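Local coordinates for D-glycero-alpha-D-manno-heptose 7-phosphate kinase (Campylobacter jejuni subsp. jejuni, PDB 4N3O), which phosphorylates D-glycero-alpha-D-manno-heptose 7-phosphate at C-1 with ATP, a step in making the GDP-heptose used for capsule polysaccharide, at residues C67-G79 / Y88-S101. Residues are numbered along the deposited sequence; the frame is centred on the assembly and turned at random. Where two conformers were deposited one is given.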
loop_
_atom_site.group_PDB
_atom_site.type_symbol
_atom_site.label_atom_id
_atom_site.label_comp_id
_atom_site.label_asym_id
_atom_site.label_seq_id
_atom_site.Cartn_x
_atom_site.Cartn_y
_atom_site.Cartn_z
ATOM N N CYS A 67 13.308 11.731 24.669
ATOM C CA CYS A 67 13.085 12.495 25.899
ATOM C C CYS A 67 12.658 11.598 27.051
ATOM O O CYS A 67 11.916 10.626 26.869
ATOM C CB CYS A 67 11.928 13.487 25.743
ATOM S SG CYS A 67 11.996 14.715 24.438
ATOM N N GLU A 68 13.079 11.965 28.249
ATOM C CA GLU A 68 12.671 11.251 29.433
ATOM C C GLU A 68 12.422 12.288 30.521
ATOM O O GLU A 68 13.230 13.183 30.699
ATOM C CB GLU A 68 13.729 10.240 29.845
ATOM C CG GLU A 68 13.303 9.381 31.025
ATOM C CD GLU A 68 14.195 8.175 31.228
ATOM O OE1 GLU A 68 14.174 7.609 32.340
ATOM O OE2 GLU A 68 14.912 7.795 30.277
ATOM N N TYR A 69 11.283 12.181 31.205
ATOM C CA TYR A 69 10.910 13.110 32.271
ATOM C C TYR A 69 10.208 12.367 33.371
ATOM O O TYR A 69 9.822 11.213 33.209
ATOM C CB TYR A 69 9.922 14.178 31.773
ATOM C CG TYR A 69 10.347 14.893 30.523
ATOM C CD1 TYR A 69 11.270 15.939 30.567
ATOM C CD2 TYR A 69 9.824 14.533 29.298
ATOM C CE1 TYR A 69 11.666 16.592 29.411
ATOM C CE2 TYR A 69 10.205 15.183 28.142
ATOM C CZ TYR A 69 11.131 16.205 28.197
ATOM O OH TYR A 69 11.506 16.832 27.030
ATOM N N GLU A 70 10.030 13.058 34.486
ATOM C CA GLU A 70 9.297 12.535 35.617
ATOM C C GLU A 70 7.808 12.808 35.409
ATOM O O GLU A 70 7.417 13.885 34.967
ATOM C CB GLU A 70 9.770 13.194 36.918
ATOM C CG GLU A 70 11.113 12.684 37.414
ATOM C CD GLU A 70 11.051 11.239 37.884
ATOM O OE1 GLU A 70 9.948 10.768 38.248
ATOM O OE2 GLU A 70 12.112 10.578 37.900
ATOM N N SER A 71 6.989 11.821 35.744
ATOM C CA SER A 71 5.541 11.913 35.619
ATOM C C SER A 71 4.943 13.055 36.454
ATOM O O SER A 71 4.986 13.013 37.679
ATOM C CB SER A 71 4.923 10.578 36.041
ATOM O OG SER A 71 3.515 10.627 36.036
ATOM N N LYS A 72 4.405 14.070 35.772
ATOM C CA LYS A 72 3.744 15.225 36.410
ATOM C C LYS A 72 2.614 15.768 35.514
ATOM O O LYS A 72 2.475 15.354 34.358
ATOM C CB LYS A 72 4.750 16.326 36.741
ATOM C CG LYS A 72 5.525 16.851 35.550
ATOM C CD LYS A 72 6.501 17.926 35.975
ATOM C CE LYS A 72 7.389 18.341 34.820
ATOM N NZ LYS A 72 8.342 19.401 35.236
ATOM N N GLU A 73 1.818 16.698 36.038
ATOM C CA GLU A 73 0.662 17.225 35.296
ATOM C C GLU A 73 0.995 18.100 34.103
ATOM O O GLU A 73 0.277 18.068 33.107
ATOM C CB GLU A 73 -0.301 18.001 36.210
ATOM C CG GLU A 73 -1.031 17.157 37.249
ATOM C CD GLU A 73 -2.228 17.880 37.855
ATOM O OE1 GLU A 73 -3.012 18.495 37.084
ATOM O OE2 GLU A 73 -2.404 17.808 39.094
ATOM N N PHE A 74 2.055 18.896 34.207
ATOM C CA PHE A 74 2.436 19.795 33.117
ATOM C C PHE A 74 3.919 19.694 32.816
ATOM O O PHE A 74 4.739 19.784 33.718
ATOM C CB PHE A 74 2.089 21.247 33.469
ATOM C CG PHE A 74 2.404 22.241 32.372
ATOM C CD1 PHE A 74 1.478 22.514 31.372
ATOM C CD2 PHE A 74 3.620 22.926 32.356
ATOM C CE1 PHE A 74 1.759 23.433 30.370
ATOM C CE2 PHE A 74 3.906 23.846 31.357
ATOM C CZ PHE A 74 2.973 24.092 30.358
ATOM N N LEU A 75 4.238 19.516 31.536
ATOM C CA LEU A 75 5.607 19.431 31.060
ATOM C C LEU A 75 5.931 20.698 30.277
ATOM O O LEU A 75 5.369 20.943 29.198
ATOM C CB LEU A 75 5.765 18.226 30.146
ATOM C CG LEU A 75 5.433 16.867 30.745
ATOM C CD1 LEU A 75 5.635 15.792 29.683
ATOM C CD2 LEU A 75 6.294 16.593 31.967
ATOM N N GLY A 76 6.831 21.507 30.821
ATOM C CA GLY A 76 7.226 22.753 30.182
ATOM C C GLY A 76 8.072 22.470 28.971
ATOM O O GLY A 76 8.689 21.404 28.880
ATOM N N ASN A 77 8.109 23.434 28.052
ATOM C CA ASN A 77 8.858 23.298 26.795
ATOM C C ASN A 77 10.365 23.342 26.944
ATOM O O ASN A 77 10.891 24.154 27.694
ATOM C CB ASN A 77 8.416 24.371 25.804
ATOM C CG ASN A 77 6.984 24.184 25.360
ATOM O OD1 ASN A 77 6.353 23.165 25.659
ATOM N ND2 ASN A 77 6.462 25.163 24.632
ATOM N N ASP A 78 11.056 22.476 26.205
ATOM C CA ASP A 78 12.515 22.411 26.268
ATOM C C ASP A 78 13.181 22.202 24.911
ATOM O O ASP A 78 14.360 21.896 24.857
ATOM C CB ASP A 78 12.953 21.297 27.222
ATOM C CG ASP A 78 12.606 19.916 26.709
ATOM O OD1 ASP A 78 12.027 19.802 25.597
ATOM O OD2 ASP A 78 12.913 18.936 27.423
ATOM N N GLY A 79 12.422 22.335 23.825
ATOM C CA GLY A 79 12.978 22.191 22.469
ATOM C C GLY A 79 13.102 20.790 21.885
ATOM O O GLY A 79 13.499 20.641 20.731
ATOM N N TYR A 88 0.274 15.826 25.549
ATOM C CA TYR A 88 0.196 15.296 26.907
ATOM C C TYR A 88 -0.487 16.283 27.872
ATOM O O TYR A 88 -1.451 15.937 28.558
ATOM C CB TYR A 88 1.585 14.949 27.427
ATOM C CG TYR A 88 1.566 14.534 28.866
ATOM C CD1 TYR A 88 1.124 13.278 29.231
ATOM C CD2 TYR A 88 1.989 15.409 29.869
ATOM C CE1 TYR A 88 1.092 12.893 30.560
ATOM C CE2 TYR A 88 1.969 15.032 31.198
ATOM C CZ TYR A 88 1.516 13.771 31.538
ATOM O OH TYR A 88 1.484 13.383 32.851
ATOM N N ASN A 89 0.018 17.509 27.912
ATOM C CA ASN A 89 -0.544 18.542 28.775
ATOM C C ASN A 89 -2.060 18.690 28.602
ATOM O O ASN A 89 -2.791 18.818 29.579
ATOM C CB ASN A 89 0.148 19.880 28.515
ATOM C CG ASN A 89 1.636 19.871 28.891
ATOM O OD1 ASN A 89 2.117 18.996 29.614
ATOM N ND2 ASN A 89 2.366 20.861 28.393
ATOM N N ARG A 90 -2.532 18.622 27.363
ATOM C CA ARG A 90 -3.944 18.783 27.076
ATOM C C ARG A 90 -4.763 17.566 27.531
ATOM O O ARG A 90 -5.867 17.710 28.044
ATOM C CB ARG A 90 -4.122 19.060 25.590
ATOM C CG ARG A 90 -5.529 19.436 25.157
ATOM C CD ARG A 90 -5.978 20.811 25.639
ATOM N NE ARG A 90 -7.311 21.106 25.105
ATOM C CZ ARG A 90 -7.559 21.753 23.966
ATOM N NH1 ARG A 90 -6.572 22.238 23.215
ATOM N NH2 ARG A 90 -8.818 21.935 23.584
ATOM N N ILE A 91 -4.223 16.368 27.351
ATOM C CA ILE A 91 -4.902 15.150 27.814
ATOM C C ILE A 91 -5.056 15.147 29.337
ATOM O O ILE A 91 -6.019 14.598 29.869
ATOM C CB ILE A 91 -4.129 13.875 27.409
ATOM C CG1 ILE A 91 -4.110 13.712 25.887
ATOM C CG2 ILE A 91 -4.753 12.649 28.052
ATOM C CD1 ILE A 91 -5.478 13.534 25.250
ATOM N N VAL A 92 -4.099 15.741 30.035
ATOM C CA VAL A 92 -4.152 15.816 31.505
ATOM C C VAL A 92 -5.078 16.929 32.014
ATOM O O VAL A 92 -5.795 16.746 32.994
ATOM C CB VAL A 92 -2.750 16.054 32.100
ATOM C CG1 VAL A 92 -2.838 16.366 33.586
ATOM C CG2 VAL A 92 -1.856 14.854 31.843
ATOM N N LYS A 93 -5.043 18.070 31.335
ATOM C CA LYS A 93 -5.840 19.232 31.701
ATOM C C LYS A 93 -7.334 18.999 31.491
ATOM O O LYS A 93 -8.146 19.341 32.343
ATOM C CB LYS A 93 -5.381 20.437 30.870
ATOM C CG LYS A 93 -6.136 21.729 31.137
ATOM C CD LYS A 93 -5.663 22.853 30.217
ATOM C CE LYS A 93 -5.930 22.525 28.756
ATOM N NZ LYS A 93 -5.464 23.580 27.814
ATOM N N ASP A 94 -7.681 18.395 30.363
ATOM C CA ASP A 94 -9.082 18.164 30.010
ATOM C C ASP A 94 -9.712 16.791 30.297
ATOM O O ASP A 94 -10.936 16.674 30.203
ATOM C CB ASP A 94 -9.280 18.521 28.529
ATOM C CG ASP A 94 -9.046 20.004 28.253
ATOM O OD1 ASP A 94 -8.840 20.774 29.220
ATOM O OD2 ASP A 94 -9.088 20.404 27.070
ATOM N N PHE A 95 -8.932 15.774 30.673
ATOM C CA PHE A 95 -9.529 14.440 30.909
ATOM C C PHE A 95 -9.133 13.719 32.205
ATOM O O PHE A 95 -9.967 13.541 33.088
ATOM C CB PHE A 95 -9.275 13.523 29.690
ATOM C CG PHE A 95 -9.828 14.070 28.404
ATOM C CD1 PHE A 95 -11.187 14.033 28.149
ATOM C CD2 PHE A 95 -8.994 14.637 27.457
ATOM C CE1 PHE A 95 -11.707 14.562 26.979
ATOM C CE2 PHE A 95 -9.505 15.160 26.275
ATOM C CZ PHE A 95 -10.863 15.124 26.039
ATOM N N THR A 96 -7.867 13.313 32.317
ATOM C CA THR A 96 -7.393 12.525 33.472
ATOM C C THR A 96 -7.229 13.222 34.820
ATOM O O THR A 96 -7.266 12.551 35.840
ATOM C CB THR A 96 -6.033 11.870 33.172
ATOM O OG1 THR A 96 -5.039 12.883 32.949
ATOM C CG2 THR A 96 -6.137 10.950 31.968
ATOM N N LYS A 97 -6.982 14.533 34.817
ATOM C CA LYS A 97 -6.802 15.341 36.050
ATOM C C LYS A 97 -5.628 14.888 36.936
ATOM O O LYS A 97 -5.463 15.380 38.055
ATOM C CB LYS A 97 -8.085 15.344 36.899
ATOM C CG LYS A 97 -9.366 15.595 36.127
ATOM C CD LYS A 97 -9.305 16.886 35.333
ATOM C CE LYS A 97 -10.549 17.068 34.485
ATOM N NZ LYS A 97 -10.450 18.324 33.698
ATOM N N LYS A 98 -4.814 13.973 36.428
ATOM C CA LYS A 98 -3.696 13.431 37.186
ATOM C C LYS A 98 -2.546 13.043 36.240
ATOM O O LYS A 98 -2.748 12.919 35.026
ATOM C CB LYS A 98 -4.174 12.208 37.969
ATOM C CG LYS A 98 -4.785 11.123 37.084
ATOM C CD LYS A 98 -5.353 9.960 37.883
ATOM C CE LYS A 98 -4.265 9.157 38.576
ATOM N NZ LYS A 98 -4.832 8.024 39.361
ATOM N N PRO A 99 -1.337 12.848 36.790
ATOM C CA PRO A 99 -0.214 12.474 35.939
ATOM C C PRO A 99 -0.341 11.041 35.405
ATOM O O PRO A 99 -1.090 10.232 35.953
ATOM C CB PRO A 99 1.000 12.588 36.870
ATOM C CG PRO A 99 0.513 13.242 38.126
ATOM C CD PRO A 99 -0.949 12.972 38.205
ATOM N N LEU A 100 0.387 10.745 34.336
ATOM C CA LEU A 100 0.359 9.419 33.724
ATOM C C LEU A 100 1.789 8.964 33.486
ATOM O O LEU A 100 2.693 9.799 33.315
ATOM C CB LEU A 100 -0.395 9.470 32.394
ATOM C CG LEU A 100 -1.803 10.074 32.439
ATOM C CD1 LEU A 100 -2.272 10.347 31.018
ATOM C CD2 LEU A 100 -2.789 9.185 33.191
ATOM N N SER A 101 1.996 7.648 33.475
ATOM C CA SER A 101 3.334 7.094 33.248
ATOM C C SER A 101 3.295 6.160 32.031
ATOM O O SER A 101 2.533 5.193 32.006
ATOM C CB SER A 101 3.834 6.392 34.511
ATOM O OG SER A 101 5.204 6.024 34.392
#
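Asn-89 CG stands anti to its carbonyl carbon, beside the backbone N (chi1 -65°), and from there the carboxamide presents both its ends to the backbone of Leu-75. Its OD1 accepts from Leu-75 N at 2.9 Å, and its ND2 donates to Leu-75 O at 3.1 Å, each bond nearly straight. Asparagine suits this place because one flat group satisfies the N-H and C=O of a residue outside any strand. Phe-74 lays one ring face over ND2, ring and amide planes 21° apart. One turn further on, Val-92 sets CG1 against Glu-73 CB at 4.0 Å.

Tyr-88 CG lies anti to the backbone N (chi1 174°), which sends the phenol toward Lys-72 O. Its long ring carries a hydroxyl that donates there at 2.7 Å while accepting from Leu-100 N at 3.2 Å. Leu-75 CD1 packs against Tyr-88 CD2 at 3.7 Å. Ser-71, short enough to fit beside Pro-99 CB, donates through OG to Leu-100 O from above the carbonyl plane.

The contact joins the connection after strand 65-70 to helix 82-96 of the GHMP kinase N-terminal domain, away from the predicted ATP and substrate sites. Its uncharged donors and acceptors are consistent with a loop path set by directional bonds rather than ion pairs.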